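Local coordinates for putative cytoplasmic protein (Salmonella enterica subsp. enterica serovar Typhimurium, PDB 4J32), which probably acts as a type VI secretion effector, Tae4, a papain-like peptidoglycan amidase that is bound by the immunity protein Tai4, at residues S76-K80 against I90-D95; P107-N113 against E166-I172. All blocks are in the same frame, centred on the assembly; numbering follows the deposited sequence. Where two conformers were deposited one is given.

Contact 1 of 2, residues S76-K80 against I90-D95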
loop_
_atom_site.group_PDB
_atom_site.type_symbol
_atom_site.label_atom_id
_atom_site.label_comp_id
_atom_site.label_asym_id
_atom_site.label_seq_id
_atom_site.Cartn_x
_atom_site.Cartn_y
_atom_site.Cartn_z
ATOM N N SER A 76 34.309 12.258 -0.499
ATOM C CA SER A 76 33.868 11.950 0.863
ATOM C C SER A 76 33.073 10.632 0.838
ATOM O O SER A 76 32.237 10.444 -0.050
ATOM C CB SER A 76 32.947 13.073 1.362
ATOM O OG SER A 76 32.903 13.054 2.774
ATOM N N PRO A 77 33.342 9.716 1.785
ATOM C CA PRO A 77 32.722 8.384 1.763
ATOM C C PRO A 77 31.262 8.367 2.245
ATOM O O PRO A 77 30.921 7.578 3.130
ATOM C CB PRO A 77 33.616 7.571 2.714
ATOM C CG PRO A 77 34.101 8.584 3.713
ATOM C CD PRO A 77 34.283 9.865 2.919
ATOM N N TYR A 78 30.427 9.228 1.658
ATOM C CA TYR A 78 29.006 9.369 2.007
ATOM C C TYR A 78 28.193 9.576 0.731
ATOM O O TYR A 78 28.651 10.248 -0.197
ATOM C CB TYR A 78 28.796 10.578 2.933
ATOM C CG TYR A 78 29.673 10.481 4.163
ATOM C CD1 TYR A 78 29.381 9.568 5.179
ATOM C CD2 TYR A 78 30.831 11.250 4.268
ATOM C CE1 TYR A 78 30.216 9.443 6.300
ATOM C CE2 TYR A 78 31.669 11.140 5.382
ATOM C CZ TYR A 78 31.346 10.239 6.385
ATOM O OH TYR A 78 32.170 10.108 7.468
ATOM N N ALA A 79 26.989 9.007 0.692
ATOM C CA ALA A 79 26.119 9.182 -0.460
ATOM C C ALA A 79 25.774 10.668 -0.635
ATOM O O ALA A 79 25.425 11.353 0.326
ATOM C CB ALA A 79 24.848 8.324 -0.305
ATOM N N LYS A 80 25.898 11.182 -1.858
ATOM C CA LYS A 80 25.635 12.599 -2.100
ATOM C C LYS A 80 25.238 12.792 -3.558
ATOM O O LYS A 80 25.531 11.943 -4.399
ATOM C CB LYS A 80 26.886 13.440 -1.798
ATOM C CG LYS A 80 28.063 13.150 -2.741
ATOM C CD LYS A 80 29.396 13.751 -2.232
ATOM C CE LYS A 80 30.104 12.852 -1.228
ATOM N NZ LYS A 80 30.638 11.610 -1.880
ATOM N N ILE A 90 24.871 15.817 0.789
ATOM C CA ILE A 90 24.583 14.577 1.505
ATOM C C ILE A 90 23.093 14.514 1.836
ATOM O O ILE A 90 22.508 15.512 2.260
ATOM C CB ILE A 90 25.482 14.487 2.774
ATOM C CG1 ILE A 90 26.940 14.190 2.362
ATOM C CG2 ILE A 90 24.919 13.453 3.818
ATOM C CD1 ILE A 90 27.960 14.304 3.557
ATOM N N TYR A 91 22.479 13.351 1.639
ATOM C CA TYR A 91 21.019 13.258 1.744
ATOM C C TYR A 91 20.510 12.339 2.858
ATOM O O TYR A 91 19.291 12.201 3.052
ATOM C CB TYR A 91 20.386 12.935 0.381
ATOM C CG TYR A 91 20.879 11.652 -0.289
ATOM C CD1 TYR A 91 20.317 10.425 0.035
ATOM C CD2 TYR A 91 21.898 11.680 -1.250
ATOM C CE1 TYR A 91 20.737 9.238 -0.589
ATOM C CE2 TYR A 91 22.318 10.505 -1.889
ATOM C CZ TYR A 91 21.717 9.291 -1.566
ATOM O OH TYR A 91 22.121 8.112 -2.147
ATOM N N ARG A 92 21.436 11.706 3.574
ATOM C CA ARG A 92 21.102 10.899 4.753
ATOM C C ARG A 92 21.564 11.587 6.038
ATOM O O ARG A 92 22.706 12.062 6.139
ATOM C CB ARG A 92 21.724 9.501 4.664
ATOM C CG ARG A 92 21.143 8.673 3.521
ATOM C CD ARG A 92 21.782 7.264 3.447
ATOM N NE ARG A 92 20.964 6.418 2.578
ATOM C CZ ARG A 92 21.364 5.833 1.445
ATOM N NH1 ARG A 92 22.632 5.942 1.032
ATOM N NH2 ARG A 92 20.499 5.102 0.738
ATOM N N VAL A 93 20.670 11.607 7.020
ATOM C CA VAL A 93 20.967 12.148 8.344
ATOM C C VAL A 93 22.167 11.449 8.972
ATOM O O VAL A 93 23.093 12.115 9.441
ATOM C CB VAL A 93 19.744 12.053 9.284
ATOM C CG1 VAL A 93 20.144 12.527 10.720
ATOM C CG2 VAL A 93 18.614 12.948 8.714
ATOM N N ASN A 94 22.180 10.119 8.943
ATOM C CA ASN A 94 23.254 9.355 9.562
ATOM C C ASN A 94 24.607 9.722 8.922
ATOM O O ASN A 94 25.638 9.784 9.602
ATOM C CB ASN A 94 22.977 7.847 9.465
ATOM C CG ASN A 94 22.108 7.319 10.621
ATOM O OD1 ASN A 94 21.928 7.995 11.649
ATOM N ND2 ASN A 94 21.598 6.075 10.476
ATOM N N ASP A 95 24.586 9.933 7.603
ATOM C CA ASP A 95 25.798 10.292 6.857
ATOM C C ASP A 95 26.273 11.688 7.221
ATOM O O ASP A 95 27.466 11.904 7.412
ATOM C CB ASP A 95 25.589 10.202 5.333
ATOM C CG ASP A 95 25.685 8.779 4.811
ATOM O OD1 ASP A 95 26.058 7.850 5.587
ATOM O OD2 ASP A 95 25.397 8.583 3.613
HETATM O O HOH W 1 23.887 10.594 2.405
#
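Ala79 makes the tight part of this contact. Its CB lies 3.3 Å from Tyr91 OH and 3.5 Å from Arg92 NH1. The Tyr91 ring reaches it because CG stands between the backbone N and the carbonyl carbon (chi1 57°), which lays the ring beside residues 79 and 80. Tyr91 CE1 in turn sits over the middle of one face of the Arg92 guanidinium group. Next to this cluster, Ile90 CD1 packs on Tyr78 CB at 3.9 Å, and Ile90 CA-H points at Ala79 O.

The other side, with partly exposed Tyr78 and Asp95, is looser, as it rests on a weak bond and a bridging water. The two side chains run past one another in opposing senses, ring and carboxylate planes 59° apart. The backbone oxygen of Asp95 sits over one face of the Tyr78 ring, nearer its edge than its centre. Ala79 N gives the weak hydrogen bond, to Asp95 OD2 at 3.4 Å. The water donates to Ala79 O (2.7 Å) and Asp95 OD2, and accepts from Arg92 N. Lys80 turns its end away, and its NZ holds the carbonyls of Ser76, Tyr78 and Arg74.

Arg92 is the N-cap of helix 93-103. Its NE and NH1 bind carbonyls of Leu44 and Gln49 of the immunity protein chain. Both carboxylate oxygens of Glu45 of that chain take the N-H groups of Val93 and Asn94, making this helix start part of the toxin-immunity interface.

Contact 2 of 2, residues P107-N113 against E166-I172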
loop_
_atom_site.group_PDB
_atom_site.type_symbol
_atom_site.label_atom_id
_atom_site.label_comp_id
_atom_site.label_asym_id
_atom_site.label_seq_id
_atom_site.Cartn_x
_atom_site.Cartn_y
_atom_site.Cartn_z
ATOM N N PRO A 107 34.246 17.722 19.428
ATOM C CA PRO A 107 33.052 18.480 19.827
ATOM C C PRO A 107 33.340 19.311 21.057
ATOM O O PRO A 107 34.224 18.976 21.868
ATOM C CB PRO A 107 32.033 17.392 20.190
ATOM C CG PRO A 107 32.565 16.117 19.620
ATOM C CD PRO A 107 34.048 16.264 19.549
ATOM N N ASP A 108 32.612 20.401 21.198
ATOM C CA ASP A 108 32.819 21.286 22.331
ATOM C C ASP A 108 31.958 20.955 23.535
ATOM O O ASP A 108 32.333 21.267 24.660
ATOM C CB ASP A 108 32.600 22.719 21.880
ATOM C CG ASP A 108 33.631 23.134 20.861
ATOM O OD1 ASP A 108 33.266 23.280 19.681
ATOM O OD2 ASP A 108 34.824 23.216 21.235
ATOM N N LEU A 109 30.799 20.356 23.278
ATOM C CA LEU A 109 29.875 19.885 24.327
ATOM C C LEU A 109 29.282 18.566 23.872
ATOM O O LEU A 109 28.837 18.434 22.712
ATOM C CB LEU A 109 28.699 20.858 24.489
ATOM C CG LEU A 109 28.423 21.785 25.658
ATOM C CD1 LEU A 109 27.072 22.468 25.457
ATOM C CD2 LEU A 109 28.480 21.019 27.006
ATOM N N ILE A 110 29.289 17.586 24.772
ATOM C CA ILE A 110 28.549 16.337 24.599
ATOM C C ILE A 110 27.690 16.155 25.845
ATOM O O ILE A 110 28.212 16.166 26.963
ATOM C CB ILE A 110 29.469 15.106 24.405
ATOM C CG1 ILE A 110 30.459 15.332 23.236
ATOM C CG2 ILE A 110 28.625 13.832 24.180
ATOM C CD1 ILE A 110 31.548 14.224 23.134
ATOM N N VAL A 111 26.377 15.985 25.648
ATOM C CA VAL A 111 25.432 15.934 26.780
ATOM C C VAL A 111 24.544 14.692 26.680
ATOM O O VAL A 111 23.822 14.523 25.706
ATOM C CB VAL A 111 24.524 17.234 26.837
ATOM C CG1 VAL A 111 23.663 17.262 28.105
ATOM C CG2 VAL A 111 25.347 18.510 26.704
ATOM N N ASN A 112 24.620 13.818 27.686
ATOM C CA ASN A 112 23.728 12.656 27.786
ATOM C C ASN A 112 22.346 13.140 28.198
ATOM O O ASN A 112 22.225 14.036 29.057
ATOM C CB ASN A 112 24.267 11.687 28.863
ATOM C CG ASN A 112 23.673 10.301 28.750
ATOM O OD1 ASN A 112 23.277 9.870 27.663
ATOM N ND2 ASN A 112 23.615 9.598 29.859
ATOM N N ASN A 113 21.300 12.538 27.624
ATOM C CA ASN A 113 19.918 12.905 27.962
ATOM C C ASN A 113 19.708 14.412 27.938
ATOM O O ASN A 113 19.287 14.990 28.953
ATOM C CB ASN A 113 19.522 12.325 29.326
ATOM C CG ASN A 113 19.778 10.845 29.416
ATOM O OD1 ASN A 113 19.373 10.082 28.544
ATOM N ND2 ASN A 113 20.494 10.431 30.453
ATOM N N GLU A 166 18.715 11.214 23.353
ATOM C CA GLU A 166 19.643 10.392 24.150
ATOM C C GLU A 166 20.989 11.111 24.325
ATOM O O GLU A 166 21.555 11.140 25.423
ATOM C CB GLU A 166 19.892 9.051 23.445
ATOM C CG GLU A 166 18.705 8.096 23.396
ATOM C CD GLU A 166 18.714 7.242 22.134
ATOM O OE1 GLU A 166 19.394 7.616 21.127
ATOM O OE2 GLU A 166 17.999 6.228 22.127
ATOM N N VAL A 167 21.509 11.661 23.222
ATOM C CA VAL A 167 22.800 12.376 23.238
ATOM C C VAL A 167 22.737 13.630 22.362
ATOM O O VAL A 167 22.231 13.585 21.233
ATOM C CB VAL A 167 23.992 11.501 22.735
ATOM C CG1 VAL A 167 25.348 12.159 23.104
ATOM C CG2 VAL A 167 23.930 10.080 23.261
ATOM N N GLY A 168 23.247 14.747 22.882
ATOM C CA GLY A 168 23.344 15.986 22.114
ATOM C C GLY A 168 24.787 16.437 22.057
ATOM O O GLY A 168 25.481 16.403 23.069
ATOM N N THR A 169 25.222 16.874 20.877
ATOM C CA THR A 169 26.616 17.228 20.620
ATOM C C THR A 169 26.636 18.582 19.917
ATOM O O THR A 169 25.897 18.793 18.950
ATOM C CB THR A 169 27.267 16.159 19.700
ATOM O OG1 THR A 169 27.182 14.880 20.329
ATOM C CG2 THR A 169 28.749 16.472 19.382
ATOM N N LEU A 170 27.481 19.488 20.406
ATOM C CA LEU A 170 27.628 20.796 19.795
ATOM C C LEU A 170 29.078 21.035 19.348
ATOM O O LEU A 170 30.031 20.806 20.112
ATOM C CB LEU A 170 27.167 21.892 20.774
ATOM C CG LEU A 170 27.195 23.348 20.241
ATOM C CD1 LEU A 170 26.024 23.651 19.311
ATOM C CD2 LEU A 170 27.230 24.341 21.406
ATOM N N TRP A 171 29.233 21.462 18.088
ATOM C CA TRP A 171 30.506 22.036 17.622
ATOM C C TRP A 171 30.303 23.540 17.533
ATOM O O TRP A 171 29.477 24.003 16.755
ATOM C CB TRP A 171 30.864 21.518 16.220
ATOM C CG TRP A 171 31.392 20.099 16.202
ATOM C CD1 TRP A 171 32.667 19.705 16.437
ATOM C CD2 TRP A 171 30.647 18.912 15.923
ATOM N NE1 TRP A 171 32.769 18.329 16.341
ATOM C CE2 TRP A 171 31.546 17.823 16.000
ATOM C CE3 TRP A 171 29.316 18.664 15.607
ATOM C CZ2 TRP A 171 31.146 16.495 15.786
ATOM C CZ3 TRP A 171 28.913 17.335 15.387
ATOM C CH2 TRP A 171 29.834 16.272 15.477
ATOM N N ILE A 172 31.044 24.289 18.341
ATOM C CA ILE A 172 30.907 25.752 18.346
ATOM C C ILE A 172 31.387 26.343 17.023
ATOM O O ILE A 172 32.459 25.958 16.498
ATOM C CB ILE A 172 31.681 26.372 19.551
ATOM C CG1 ILE A 172 30.988 25.985 20.874
ATOM C CG2 ILE A 172 31.838 27.878 19.403
ATOM C CD1 ILE A 172 31.748 26.431 22.124
#
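Pro107 and Trp171 meet at one end of an antiparallel strand pair, the proline ring and the indole running alongside each other. Strand 109-112 is here an outermost strand of the four-stranded sheet, paired with 164-172. At the start of the strand, Asp108 and Leu109 together oppose the single residue Leu170, a classic beta bulge. Leu170 O therefore accepts two N-H groups, from Asp108 N at 2.8 Å and from Leu109 N at 3.3 Å.

The proline puts CB over one face of the indole, away from the ring centre. Thr169 CG2 covers the same face and touches Pro107 CB at 3.5 Å. Trp171 NE1 bonds to Gly105 O, which, with the packing, helps set the rotation of the ring.

The side chain of Asp108 lies roughly perpendicular to that of Ile172. Its chi1 of -65° sets CG beside the backbone N and sends the carboxylate to Ile172, where OD1 takes Ile172 N at 2.8 Å. The donor comes from the anti side, 22° out of the carboxylate plane. OD1 also has a salt bridge to Arg16.

Further along, Ile110 and Val167 are aligned, and Ile110 CG2 is 3.8 Å from Val167 CG1. They share a sheet face with Thr169 and Asn112. On the other face Leu109 CB meets Leu170 CB at 4.1 Å, and Leu170 continues onto Ile126. The pairing finishes at Asn113 N, which meets Glu166 O at 2.6 Å from well above the carbonyl plane.

How the contacts relate
Contact 1 closes in the chain before contact 2 opens. Their centres are 21 Å apart and their nearest atoms about 9 Å apart, so they do not touch. Helix 93-103 joins them. Contact 1 meets its first turn through Asp95, and Tyr78 also reaches Asp98 and His102 further along it. Trp171 of contact 2 packs on its later part, at Leu100 and Thr101, and on Met104 beyond. Met104 and Thr103 belong to a pocket that holds 2-ethoxyethanol, with Asn15, Phe70 and Pro71. The immunity protein chain binds contact 1, whereas no other protein chain of the assembly touches the segments of contact 2.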